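Hydrazine synthase alpha subunit (Candidatus Kuenenia stuttgartiensis, PDB 5C2V) condenses hydroxylamine, made in the gamma subunit, with ammonia to form hydrazine, as a two-heme subunit of the hydrazine synthase complex. Local coordinates at residues T437-P442 with H448-N453; T498-R503 with T541-A546. All coordinates share one frame; numbering follows the deposited sequence.

How the contacts relate
Both contacts belong to the surroundings of one heme c, the group bound covalently through Cys556 and Cys559 with Tyr564 as axial ligand of its iron. Contact 1, at the surface, pairs two parts of a single loop and reaches the heme through His448; contact 2, buried, meets it along 541-544. Their centres lie about 18 Å apart, yet they touch where His448 CB comes 4.1 Å from Thr541 O. His448 CB and Leu543 CB also approach the same propionate oxygen, O1D. The zinc site of Cys276 and His560 lies nearer contact 1: the side chain of Gln441 is about 6 Å from the metal, that of Leu543 about 9 Å.

Contact 1: T437-P442 with H448-N453; sequences TLSDQP and HQKAKN. With HEC (heme c), chain B.
Where Pro442 meets Lys450, the amide N of Lys450 donates to Pro442 O at 3.1 Å, nearly straight at 165°. This is the backbone link between 437-442 and 448-453, two irregular segments of one loop; their chains come nearest at Gln441 and Gln449, with CA atoms 5.7 Å apart. From the same residue the Lys450 side chain, extended beyond CG, runs past Gln441 O toward Thr437. CE packs on Ser439 CB at 3.7 Å, and NZ donates to Thr437 O at 3.2 Å from above the carbonyl plane, 35° out of it. One lysine thus ties both ends of 437-442. Ser439 forms an ST turn: its OG, anti to the backbone N (chi1 -174°), accepts from Gln441 N at 3.0 Å. The Gln441 side chain, bent at chi2, then crosses that of His448 at about a right angle. Gln449 CG lies 3.8 Å above the imidazole plane, over its centre, while His448 CB approaches propionate oxygen O1D of heme c at 3.2 Å; through His448 the loop lines part of the heme pocket. Asp440 OD1 is hydrogen-bonded to ND1 of the zinc ligand His560, a second-shell link that probably helps orient that imidazole. The whole loop joins strand 428-433 to strand 461-467 and leans on strand 538-541, whose Gln540 touches Ser439, Gln441 and Lys450.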
ATOM      1  N   THR D 437      -0.077  -0.246  26.848  1.00 56.36           N
ATOM      2  CA  THR D 437       1.168  -0.497  26.131  1.00 47.89           C
ATOM      3  C   THR D 437       1.082  -1.771  25.297  1.00 54.68           C
ATOM      4  O   THR D 437       2.032  -2.140  24.607  1.00 62.39           O
ATOM      5  CB  THR D 437       2.360  -0.610  27.098  1.00 54.53           C
ATOM      6  OG1 THR D 437       2.302  -1.865  27.787  1.00 48.44           O
ATOM      7  CG2 THR D 437       2.338   0.527  28.109  1.00 36.63           C
ATOM      8  N   LEU D 438      -0.066  -2.438  25.366  1.00 40.93           N
ATOM      9  CA  LEU D 438      -0.266  -3.704  24.671  1.00 41.02           C
ATOM     10  C   LEU D 438      -0.854  -3.485  23.280  1.00 43.71           C
ATOM     11  O   LEU D 438      -1.971  -2.987  23.144  1.00 56.06           O
ATOM     12  CB  LEU D 438      -1.176  -4.617  25.493  1.00 55.59           C
ATOM     13  CG  LEU D 438      -1.486  -6.000  24.919  1.00 57.20           C
ATOM     14  CD1 LEU D 438      -0.233  -6.859  24.867  1.00 40.16           C
ATOM     15  CD2 LEU D 438      -2.577  -6.680  25.731  1.00 61.06           C
ATOM     16  N   SER D 439      -0.102  -3.864  22.250  1.00 61.81           N
ATOM     17  CA  SER D 439      -0.529  -3.637  20.871  1.00 46.81           C
ATOM     18  C   SER D 439       0.031  -4.668  19.898  1.00 52.46           C
ATOM     19  O   SER D 439       1.059  -5.293  20.160  1.00 66.98           O
ATOM     20  CB  SER D 439      -0.113  -2.236  20.416  1.00 55.36           C
ATOM     21  OG  SER D 439      -0.636  -1.946  19.131  1.00 49.68           O
ATOM     22  N   ASP D 440      -0.657  -4.840  18.772  1.00 53.83           N
ATOM     23  CA  ASP D 440      -0.157  -5.678  17.689  1.00 54.91           C
ATOM     24  C   ASP D 440       0.555  -4.816  16.650  1.00 58.28           C
ATOM     25  O   ASP D 440       1.054  -5.317  15.643  1.00 57.50           O
ATOM     26  CB  ASP D 440      -1.297  -6.475  17.041  1.00 42.40           C
ATOM     27  CG  ASP D 440      -2.235  -5.606  16.216  1.00 43.10           C
ATOM     28  OD1 ASP D 440      -2.290  -4.381  16.446  1.00 56.52           O
ATOM     29  OD2 ASP D 440      -2.926  -6.157  15.333  1.00 46.98           O
ATOM     30  N   GLN D 441       0.590  -3.512  16.908  1.00 45.14           N
ATOM     31  CA  GLN D 441       1.204  -2.558  15.992  1.00 43.75           C
ATOM     32  C   GLN D 441       2.692  -2.395  16.274  1.00 49.30           C
ATOM     33  O   GLN D 441       3.112  -2.378  17.431  1.00 51.62           O
ATOM     34  CB  GLN D 441       0.502  -1.200  16.085  1.00 52.76           C
ATOM     35  CG  GLN D 441      -0.927  -1.208  15.574  1.00 43.77           C
ATOM     36  CD  GLN D 441      -1.014  -1.534  14.097  1.00 46.54           C
ATOM     37  OE1 GLN D 441      -1.704  -2.471  13.696  1.00 61.45           O
ATOM     38  NE2 GLN D 441      -0.313  -0.758  13.278  1.00 50.58           N
ATOM     39  N   PRO D 442       3.497  -2.274  15.208  1.00 51.61           N
ATOM     40  CA  PRO D 442       4.944  -2.098  15.335  1.00 36.35           C
ATOM     41  C   PRO D 442       5.327  -0.639  15.540  1.00 42.71           C
ATOM     42  O   PRO D 442       4.453   0.226  15.584  1.00 50.78           O
ATOM     43  CB  PRO D 442       5.466  -2.612  13.995  1.00 44.46           C
ATOM     44  CG  PRO D 442       4.384  -2.240  13.036  1.00 43.70           C
ATOM     45  CD  PRO D 442       3.081  -2.374  13.797  1.00 43.29           C
ATOM     46  N   HIS D 448      -0.945   5.809  13.563  1.00 46.71           N
ATOM     47  CA  HIS D 448      -1.683   4.716  14.189  1.00 41.47           C
ATOM     48  C   HIS D 448      -0.723   3.647  14.703  1.00 53.57           C
ATOM     49  O   HIS D 448      -1.145   2.609  15.213  1.00 44.79           O
ATOM     50  CB  HIS D 448      -2.690   4.107  13.211  1.00 38.91           C
ATOM     51  CG  HIS D 448      -2.071   3.254  12.151  1.00 58.19           C
ATOM     52  ND1 HIS D 448      -1.456   3.779  11.034  1.00 49.15           N
ATOM     53  CD2 HIS D 448      -1.976   1.907  12.032  1.00 45.71           C
ATOM     54  CE1 HIS D 448      -1.008   2.794  10.277  1.00 46.57           C
ATOM     55  NE2 HIS D 448      -1.311   1.649  10.860  1.00 51.31           N
ATOM     56  N   GLN D 449       0.572   3.912  14.563  1.00 43.77           N
ATOM     57  CA  GLN D 449       1.602   3.001  15.044  1.00 44.63           C
ATOM     58  C   GLN D 449       2.349   3.617  16.222  1.00 49.95           C
ATOM     59  O   GLN D 449       2.047   4.735  16.642  1.00 46.77           O
ATOM     60  CB  GLN D 449       2.581   2.658  13.920  1.00 37.78           C
ATOM     61  CG  GLN D 449       1.941   1.973  12.725  1.00 44.49           C
ATOM     62  CD  GLN D 449       2.878   1.883  11.535  1.00 43.58           C
ATOM     63  OE1 GLN D 449       3.738   2.742  11.340  1.00 51.38           O
ATOM     64  NE2 GLN D 449       2.716   0.836  10.733  1.00 42.18           N
ATOM     65  N   LYS D 450       3.322   2.885  16.752  1.00 40.74           N
ATOM     66  CA  LYS D 450       4.118   3.375  17.870  1.00 45.54           C
ATOM     67  C   LYS D 450       5.282   4.229  17.380  1.00 47.62           C
ATOM     68  O   LYS D 450       5.947   3.887  16.405  1.00 52.04           O
ATOM     69  CB  LYS D 450       4.640   2.209  18.713  1.00 48.74           C
ATOM     70  CG  LYS D 450       3.554   1.393  19.393  1.00 47.63           C
ATOM     71  CD  LYS D 450       4.154   0.341  20.313  1.00 55.05           C
ATOM     72  CE  LYS D 450       3.073  -0.458  21.019  1.00 43.66           C
ATOM     73  NZ  LYS D 450       3.649  -1.451  21.966  1.00 49.00           N
ATOM     74  N   ALA D 451       5.519   5.344  18.060  1.00 38.15           N
ATOM     75  CA  ALA D 451       6.630   6.221  17.720  1.00 32.48           C
ATOM     76  C   ALA D 451       7.914   5.728  18.374  1.00 55.05           C
ATOM     77  O   ALA D 451       9.007   6.202  18.059  1.00 44.51           O
ATOM     78  CB  ALA D 451       6.331   7.643  18.142  1.00 40.62           C
ATOM     79  N   LYS D 452       7.761   4.758  19.271  1.00 48.51           N
ATOM     80  CA  LYS D 452       8.869   4.188  20.030  1.00 41.52           C
ATOM     81  C   LYS D 452       8.359   3.052  20.904  1.00 46.86           C
ATOM     82  O   LYS D 452       7.154   2.921  21.122  1.00 60.18           O
ATOM     83  CB  LYS D 452       9.545   5.252  20.900  1.00 37.10           C
ATOM     84  CG  LYS D 452       8.611   5.922  21.894  1.00 36.39           C
ATOM     85  CD  LYS D 452       9.337   6.976  22.714  1.00 35.56           C
ATOM     86  CE  LYS D 452       8.389   7.677  23.675  1.00 38.87           C
ATOM     87  NZ  LYS D 452       9.086   8.708  24.494  1.00 45.74           N
ATOM     88  N   ASN D 453       9.276   2.229  21.401  1.00 44.64           N
ATOM     89  CA  ASN D 453       8.911   1.155  22.313  1.00 44.49           C
ATOM     90  C   ASN D 453       8.457   1.709  23.657  1.00 60.06           C
ATOM     91  O   ASN D 453       9.096   2.597  24.219  1.00 55.42           O
ATOM     92  CB  ASN D 453      10.083   0.194  22.514  1.00 35.02           C
ATOM     93  CG  ASN D 453      10.440  -0.564  21.251  1.00 58.09           C
ATOM     94  OD1 ASN D 453       9.569  -0.909  20.452  1.00 47.85           O
ATOM     95  ND2 ASN D 453      11.728  -0.828  21.063  1.00 50.28           N
TER
HETATM   96 FE   HEC B 905      -8.807   0.956  19.623  1.00 48.54          FE
HETATM   97  CHA HEC B 905      -8.997   0.908  16.175  1.00 67.93           C
HETATM   98  CHB HEC B 905     -12.152   0.226  19.799  1.00 51.37           C
HETATM   99  CHC HEC B 905      -8.735   1.393  23.048  1.00 55.11           C
HETATM  100  CHD HEC B 905      -5.517   1.907  19.457  1.00 57.58           C
HETATM  101  NA  HEC B 905     -10.291   0.625  18.247  1.00 50.11           N
HETATM  102  C1A HEC B 905     -10.156   0.661  16.873  1.00 53.49           C
HETATM  103  C2A HEC B 905     -11.450   0.390  16.286  1.00 53.17           C
HETATM  104  C3A HEC B 905     -12.324   0.204  17.280  1.00 61.40           C
HETATM  105  C4A HEC B 905     -11.613   0.347  18.536  1.00 59.62           C
HETATM  106  CMA HEC B 905     -13.827  -0.111  17.126  1.00 46.79           C
HETATM  107  CAA HEC B 905     -11.751   0.338  14.772  1.00 41.94           C
HETATM  108  CBA HEC B 905     -11.772  -1.110  14.293  1.00 45.38           C
HETATM  109  CGA HEC B 905     -10.394  -1.719  14.362  1.00 58.95           C
HETATM  110  O1A HEC B 905     -10.260  -2.841  14.914  1.00 62.20           O
HETATM  111  O2A HEC B 905      -9.427  -1.084  13.871  1.00 66.99           O
HETATM  112  NB  HEC B 905     -10.228   0.964  21.146  1.00 71.76           N
HETATM  113  C1B HEC B 905     -11.467   0.368  20.987  1.00 54.23           C
HETATM  114  C2B HEC B 905     -11.911  -0.086  22.289  1.00 69.38           C
HETATM  115  C3B HEC B 905     -10.979   0.238  23.187  1.00 62.03           C
HETATM  116  C4B HEC B 905      -9.896   0.904  22.488  1.00 58.13           C
HETATM  117  CMB HEC B 905     -13.241  -0.809  22.589  1.00 43.09           C
HETATM  118  CAB HEC B 905     -11.056  -0.068  24.701  1.00 38.59           C
HETATM  119  CBB HEC B 905     -11.159   1.251  25.498  1.00 38.39           C
HETATM  120  NC  HEC B 905      -7.372   1.491  21.009  1.00 46.91           N
HETATM  121  C1C HEC B 905      -7.585   1.711  22.357  1.00 63.74           C
HETATM  122  C2C HEC B 905      -6.357   2.227  22.926  1.00 58.70           C
HETATM  123  C3C HEC B 905      -5.513   2.469  21.921  1.00 52.51           C
HETATM  124  C4C HEC B 905      -6.105   1.947  20.703  1.00 55.43           C
HETATM  125  CMC HEC B 905      -6.192   2.741  24.374  1.00 44.58           C
HETATM  126  CAC HEC B 905      -4.101   3.078  22.063  1.00 42.05           C
HETATM  127  CBC HEC B 905      -4.062   4.455  21.363  1.00 51.78           C
HETATM  128  ND  HEC B 905      -7.469   1.356  18.060  1.00 70.58           N
HETATM  129  C1D HEC B 905      -6.138   1.711  18.247  1.00 49.37           C
HETATM  130  C2D HEC B 905      -5.496   1.846  16.960  1.00 51.61           C
HETATM  131  C3D HEC B 905      -6.587   1.527  15.933  1.00 60.05           C
HETATM  132  C4D HEC B 905      -7.772   1.242  16.707  1.00 55.98           C
HETATM  133  CMD HEC B 905      -4.022   2.222  16.692  1.00 44.49           C
HETATM  134  CAD HEC B 905      -6.466   1.521  14.395  1.00 55.11           C
HETATM  135  CBD HEC B 905      -6.201   2.945  13.920  1.00 41.68           C
HETATM  136  CGD HEC B 905      -6.046   2.957  12.425  1.00 54.79           C
HETATM  137  O1D HEC B 905      -5.629   4.013  11.887  1.00 57.99           O
HETATM  138  O2D HEC B 905      -6.330   1.916  11.776  1.00 42.45           O

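Contact 2: T498-R503 with T541-A546; sequences TAFQQR and TALTWA. With HEC (heme c), chain B.
Apolar contact joins Phe500 to Leu543: ring atom CE2 meets methyl CD2 at 4.2 Å, with the methyl at the ring edge and the two side chains crossing at about a right angle. Flat groups meet beside it. The guanidinium of Arg503 lies between two aromatic residues, both offset toward its rim: Phe500, presenting its ring edge, puts CD2 3.5 Å above one face, and Trp545 CH2 lies 3.7 Å above the opposite one. Its plane is turned 63° from the indole, whose CZ2 edge comes 3.7 Å from Arg503 NH2, so this is no parallel stack. Both segments belong to the middle domain that binds the pentacoordinated heme: 498-503 leads into strand 503-510, while strand 538-541 runs out into 541-546, at the two outer strands of a four-stranded antiparallel sheet. Hydrogen bonds hold the parts in place. Arg503, bent at chi3 (65°), turns NE back to Gln501 O at 3.0 Å, while NH1 reaches Tyr528 and Asn247; Trp545 NE1 binds Glu178. In an ST turn, Phe500 N donates to Thr498 OG1 at 3.1 Å. Heme contacts line the other side of 541-544: Ala542 CB packs 3.5 Å from C1D of the porphyrin, and Thr544 OG1, hydrogen-bonded to Gln245, 3.5 Å from CAA.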
ATOM      1  N   THR D 498      -4.645  20.002   6.837  1.00 65.21           N
ATOM      2  CA  THR D 498      -4.506  18.552   6.883  1.00 51.51           C
ATOM      3  C   THR D 498      -5.848  17.875   6.628  1.00 45.80           C
ATOM      4  O   THR D 498      -6.866  18.543   6.447  1.00 52.21           O
ATOM      5  CB  THR D 498      -3.951  18.076   8.239  1.00 47.10           C
ATOM      6  OG1 THR D 498      -4.994  18.094   9.222  1.00 47.49           O
ATOM      7  CG2 THR D 498      -2.807  18.970   8.693  1.00 36.00           C
ATOM      8  N   ALA D 499      -5.842  16.546   6.619  1.00 45.68           N
ATOM      9  CA  ALA D 499      -7.059  15.775   6.393  1.00 46.15           C
ATOM     10  C   ALA D 499      -7.893  15.692   7.667  1.00 64.96           C
ATOM     11  O   ALA D 499      -9.026  15.210   7.650  1.00 53.34           O
ATOM     12  CB  ALA D 499      -6.717  14.384   5.888  1.00 33.28           C
ATOM     13  N   PHE D 500      -7.322  16.165   8.770  1.00 53.98           N
ATOM     14  CA  PHE D 500      -8.010  16.165  10.055  1.00 37.30           C
ATOM     15  C   PHE D 500      -8.995  17.322  10.144  1.00 52.73           C
ATOM     16  O   PHE D 500      -8.612  18.484  10.010  1.00 45.35           O
ATOM     17  CB  PHE D 500      -7.003  16.251  11.206  1.00 45.34           C
ATOM     18  CG  PHE D 500      -6.118  15.044  11.336  1.00 62.73           C
ATOM     19  CD1 PHE D 500      -4.988  14.907  10.546  1.00 58.84           C
ATOM     20  CD2 PHE D 500      -6.409  14.051  12.257  1.00 44.49           C
ATOM     21  CE1 PHE D 500      -4.171  13.799  10.665  1.00 51.34           C
ATOM     22  CE2 PHE D 500      -5.596  12.940  12.382  1.00 51.23           C
ATOM     23  CZ  PHE D 500      -4.475  12.814  11.584  1.00 64.45           C
ATOM     24  N   GLN D 501     -10.265  17.002  10.370  1.00 52.24           N
ATOM     25  CA  GLN D 501     -11.279  18.032  10.549  1.00 49.44           C
ATOM     26  C   GLN D 501     -11.258  18.566  11.979  1.00 50.98           C
ATOM     27  O   GLN D 501     -10.456  18.127  12.804  1.00 51.10           O
ATOM     28  CB  GLN D 501     -12.666  17.496  10.198  1.00 52.13           C
ATOM     29  CG  GLN D 501     -12.896  17.328   8.705  1.00 52.55           C
ATOM     30  CD  GLN D 501     -14.276  16.792   8.381  1.00 66.64           C
ATOM     31  OE1 GLN D 501     -14.901  16.120   9.202  1.00 71.80           O
ATOM     32  NE2 GLN D 501     -14.762  17.094   7.183  1.00 56.56           N
ATOM     33  N   GLN D 502     -12.144  19.516  12.262  1.00 48.77           N
ATOM     34  CA  GLN D 502     -12.161  20.203  13.549  1.00 47.82           C
ATOM     35  C   GLN D 502     -12.453  19.261  14.711  1.00 63.11           C
ATOM     36  O   GLN D 502     -13.320  18.390  14.624  1.00 41.02           O
ATOM     37  CB  GLN D 502     -13.187  21.335  13.524  1.00 54.15           C
ATOM     38  CG  GLN D 502     -12.956  22.336  12.410  1.00 58.27           C
ATOM     39  CD  GLN D 502     -14.131  23.269  12.207  1.00 53.81           C
ATOM     40  OE1 GLN D 502     -15.233  22.832  11.878  1.00 55.96           O
ATOM     41  NE2 GLN D 502     -13.900  24.562  12.402  1.00 52.02           N
ATOM     42  N   ARG D 503     -11.708  19.442  15.796  1.00 45.07           N
ATOM     43  CA  ARG D 503     -11.841  18.614  16.985  1.00 48.43           C
ATOM     44  C   ARG D 503     -11.319  19.357  18.209  1.00 51.67           C
ATOM     45  O   ARG D 503     -10.672  20.396  18.084  1.00 45.77           O
ATOM     46  CB  ARG D 503     -11.111  17.283  16.806  1.00 49.68           C
ATOM     47  CG  ARG D 503      -9.677  17.405  16.334  1.00 40.25           C
ATOM     48  CD  ARG D 503      -9.216  16.092  15.730  1.00 36.69           C
ATOM     49  NE  ARG D 503      -9.963  15.771  14.518  1.00 36.02           N
ATOM     50  CZ  ARG D 503      -9.943  14.586  13.918  1.00 39.29           C
ATOM     51  NH1 ARG D 503      -9.219  13.597  14.426  1.00 32.76           N
ATOM     52  NH2 ARG D 503     -10.653  14.385  12.817  1.00 27.93           N
ATOM     53  N   THR D 541      -1.848   6.834  18.283  1.00 43.45           N
ATOM     54  CA  THR D 541      -3.181   7.412  18.206  1.00 48.69           C
ATOM     55  C   THR D 541      -4.177   6.374  17.712  1.00 54.06           C
ATOM     56  O   THR D 541      -3.900   5.640  16.763  1.00 60.85           O
ATOM     57  CB  THR D 541      -3.209   8.642  17.271  1.00 52.74           C
ATOM     58  OG1 THR D 541      -2.262   9.615  17.728  1.00 58.55           O
ATOM     59  CG2 THR D 541      -4.597   9.269  17.242  1.00 58.49           C
ATOM     60  N   ALA D 542      -5.338   6.313  18.352  1.00 48.90           N
ATOM     61  CA  ALA D 542      -6.385   5.418  17.891  1.00 59.32           C
ATOM     62  C   ALA D 542      -7.248   6.186  16.911  1.00 62.06           C
ATOM     63  O   ALA D 542      -7.988   7.090  17.298  1.00 60.91           O
ATOM     64  CB  ALA D 542      -7.214   4.904  19.054  1.00 47.42           C
ATOM     65  N   LEU D 543      -7.162   5.818  15.637  1.00 47.61           N
ATOM     66  CA  LEU D 543      -7.867   6.565  14.611  1.00 44.95           C
ATOM     67  C   LEU D 543      -9.131   5.821  14.229  1.00 43.33           C
ATOM     68  O   LEU D 543      -9.098   4.816  13.517  1.00 45.56           O
ATOM     69  CB  LEU D 543      -6.970   6.786  13.392  1.00 49.06           C
ATOM     70  CG  LEU D 543      -5.780   7.721  13.623  1.00 59.03           C
ATOM     71  CD1 LEU D 543      -4.865   7.742  12.410  1.00 52.29           C
ATOM     72  CD2 LEU D 543      -6.253   9.129  13.963  1.00 44.29           C
ATOM     73  N   THR D 544     -10.244   6.367  14.701  1.00 64.99           N
ATOM     74  CA  THR D 544     -11.558   5.753  14.616  1.00 56.78           C
ATOM     75  C   THR D 544     -12.501   6.650  15.395  1.00 50.80           C
ATOM     76  O   THR D 544     -12.066   7.630  16.001  1.00 46.76           O
ATOM     77  CB  THR D 544     -11.589   4.327  15.197  1.00 48.76           C
ATOM     78  OG1 THR D 544     -12.821   3.688  14.842  1.00 49.88           O
ATOM     79  CG2 THR D 544     -11.449   4.364  16.711  1.00 40.25           C
ATOM     80  N   TRP D 545     -13.787   6.325  15.388  1.00 52.20           N
ATOM     81  CA  TRP D 545     -14.729   7.082  16.197  1.00 60.64           C
ATOM     82  C   TRP D 545     -15.482   6.177  17.163  1.00 64.78           C
ATOM     83  O   TRP D 545     -16.250   5.303  16.760  1.00 63.25           O
ATOM     84  CB  TRP D 545     -15.694   7.856  15.302  1.00 48.20           C
ATOM     85  CG  TRP D 545     -14.985   8.896  14.492  1.00 57.14           C
ATOM     86  CD1 TRP D 545     -14.779   8.890  13.143  1.00 50.04           C
ATOM     87  CD2 TRP D 545     -14.351  10.080  14.989  1.00 46.66           C
ATOM     88  NE1 TRP D 545     -14.073  10.007  12.767  1.00 51.13           N
ATOM     89  CE2 TRP D 545     -13.796  10.753  13.883  1.00 35.86           C
ATOM     90  CE3 TRP D 545     -14.206  10.641  16.262  1.00 50.05           C
ATOM     91  CZ2 TRP D 545     -13.109  11.957  14.010  1.00 34.88           C
ATOM     92  CZ3 TRP D 545     -13.523  11.837  16.387  1.00 52.61           C
ATOM     93  CH2 TRP D 545     -12.982  12.481  15.267  1.00 39.44           C
ATOM     94  N   ALA D 546     -15.241   6.404  18.450  1.00 58.85           N
ATOM     95  CA  ALA D 546     -15.854   5.623  19.513  1.00 68.98           C
ATOM     96  C   ALA D 546     -16.946   6.440  20.184  1.00 66.22           C
ATOM     97  O   ALA D 546     -16.882   7.668  20.214  1.00 54.10           O
ATOM     98  CB  ALA D 546     -14.808   5.186  20.529  1.00 50.81           C
TER
HETATM   99 FE   HEC B 905      -8.807   0.956  19.623  1.00 48.54          FE
HETATM  100  CHA HEC B 905      -8.997   0.908  16.175  1.00 67.93           C
HETATM  101  CHB HEC B 905     -12.152   0.226  19.799  1.00 51.37           C
HETATM  102  CHC HEC B 905      -8.735   1.393  23.048  1.00 55.11           C
HETATM  103  CHD HEC B 905      -5.517   1.907  19.457  1.00 57.58           C
HETATM  104  NA  HEC B 905     -10.291   0.625  18.247  1.00 50.11           N
HETATM  105  C1A HEC B 905     -10.156   0.661  16.873  1.00 53.49           C
HETATM  106  C2A HEC B 905     -11.450   0.390  16.286  1.00 53.17           C
HETATM  107  C3A HEC B 905     -12.324   0.204  17.280  1.00 61.40           C
HETATM  108  C4A HEC B 905     -11.613   0.347  18.536  1.00 59.62           C
HETATM  109  CMA HEC B 905     -13.827  -0.111  17.126  1.00 46.79           C
HETATM  110  CAA HEC B 905     -11.751   0.338  14.772  1.00 41.94           C
HETATM  111  CBA HEC B 905     -11.772  -1.110  14.293  1.00 45.38           C
HETATM  112  CGA HEC B 905     -10.394  -1.719  14.362  1.00 58.95           C
HETATM  113  O1A HEC B 905     -10.260  -2.841  14.914  1.00 62.20           O
HETATM  114  O2A HEC B 905      -9.427  -1.084  13.871  1.00 66.99           O
HETATM  115  NB  HEC B 905     -10.228   0.964  21.146  1.00 71.76           N
HETATM  116  C1B HEC B 905     -11.467   0.368  20.987  1.00 54.23           C
HETATM  117  C2B HEC B 905     -11.911  -0.086  22.289  1.00 69.38           C
HETATM  118  C3B HEC B 905     -10.979   0.238  23.187  1.00 62.03           C
HETATM  119  C4B HEC B 905      -9.896   0.904  22.488  1.00 58.13           C
HETATM  120  CMB HEC B 905     -13.241  -0.809  22.589  1.00 43.09           C
HETATM  121  CAB HEC B 905     -11.056  -0.068  24.701  1.00 38.59           C
HETATM  122  CBB HEC B 905     -11.159   1.251  25.498  1.00 38.39           C
HETATM  123  NC  HEC B 905      -7.372   1.491  21.009  1.00 46.91           N
HETATM  124  C1C HEC B 905      -7.585   1.711  22.357  1.00 63.74           C
HETATM  125  C2C HEC B 905      -6.357   2.227  22.926  1.00 58.70           C
HETATM  126  C3C HEC B 905      -5.513   2.469  21.921  1.00 52.51           C
HETATM  127  C4C HEC B 905      -6.105   1.947  20.703  1.00 55.43           C
HETATM  128  CMC HEC B 905      -6.192   2.741  24.374  1.00 44.58           C
HETATM  129  CAC HEC B 905      -4.101   3.078  22.063  1.00 42.05           C
HETATM  130  CBC HEC B 905      -4.062   4.455  21.363  1.00 51.78           C
HETATM  131  ND  HEC B 905      -7.469   1.356  18.060  1.00 70.58           N
HETATM  132  C1D HEC B 905      -6.138   1.711  18.247  1.00 49.37           C
HETATM  133  C2D HEC B 905      -5.496   1.846  16.960  1.00 51.61           C
HETATM  134  C3D HEC B 905      -6.587   1.527  15.933  1.00 60.05           C
HETATM  135  C4D HEC B 905      -7.772   1.242  16.707  1.00 55.98           C
HETATM  136  CMD HEC B 905      -4.022   2.222  16.692  1.00 44.49           C
HETATM  137  CAD HEC B 905      -6.466   1.521  14.395  1.00 55.11           C
HETATM  138  CBD HEC B 905      -6.201   2.945  13.920  1.00 41.68           C
HETATM  139  CGD HEC B 905      -6.046   2.957  12.425  1.00 54.79           C
HETATM  140  O1D HEC B 905      -5.629   4.013  11.887  1.00 57.99           O
HETATM  141  O2D HEC B 905      -6.330   1.916  11.776  1.00 42.45           O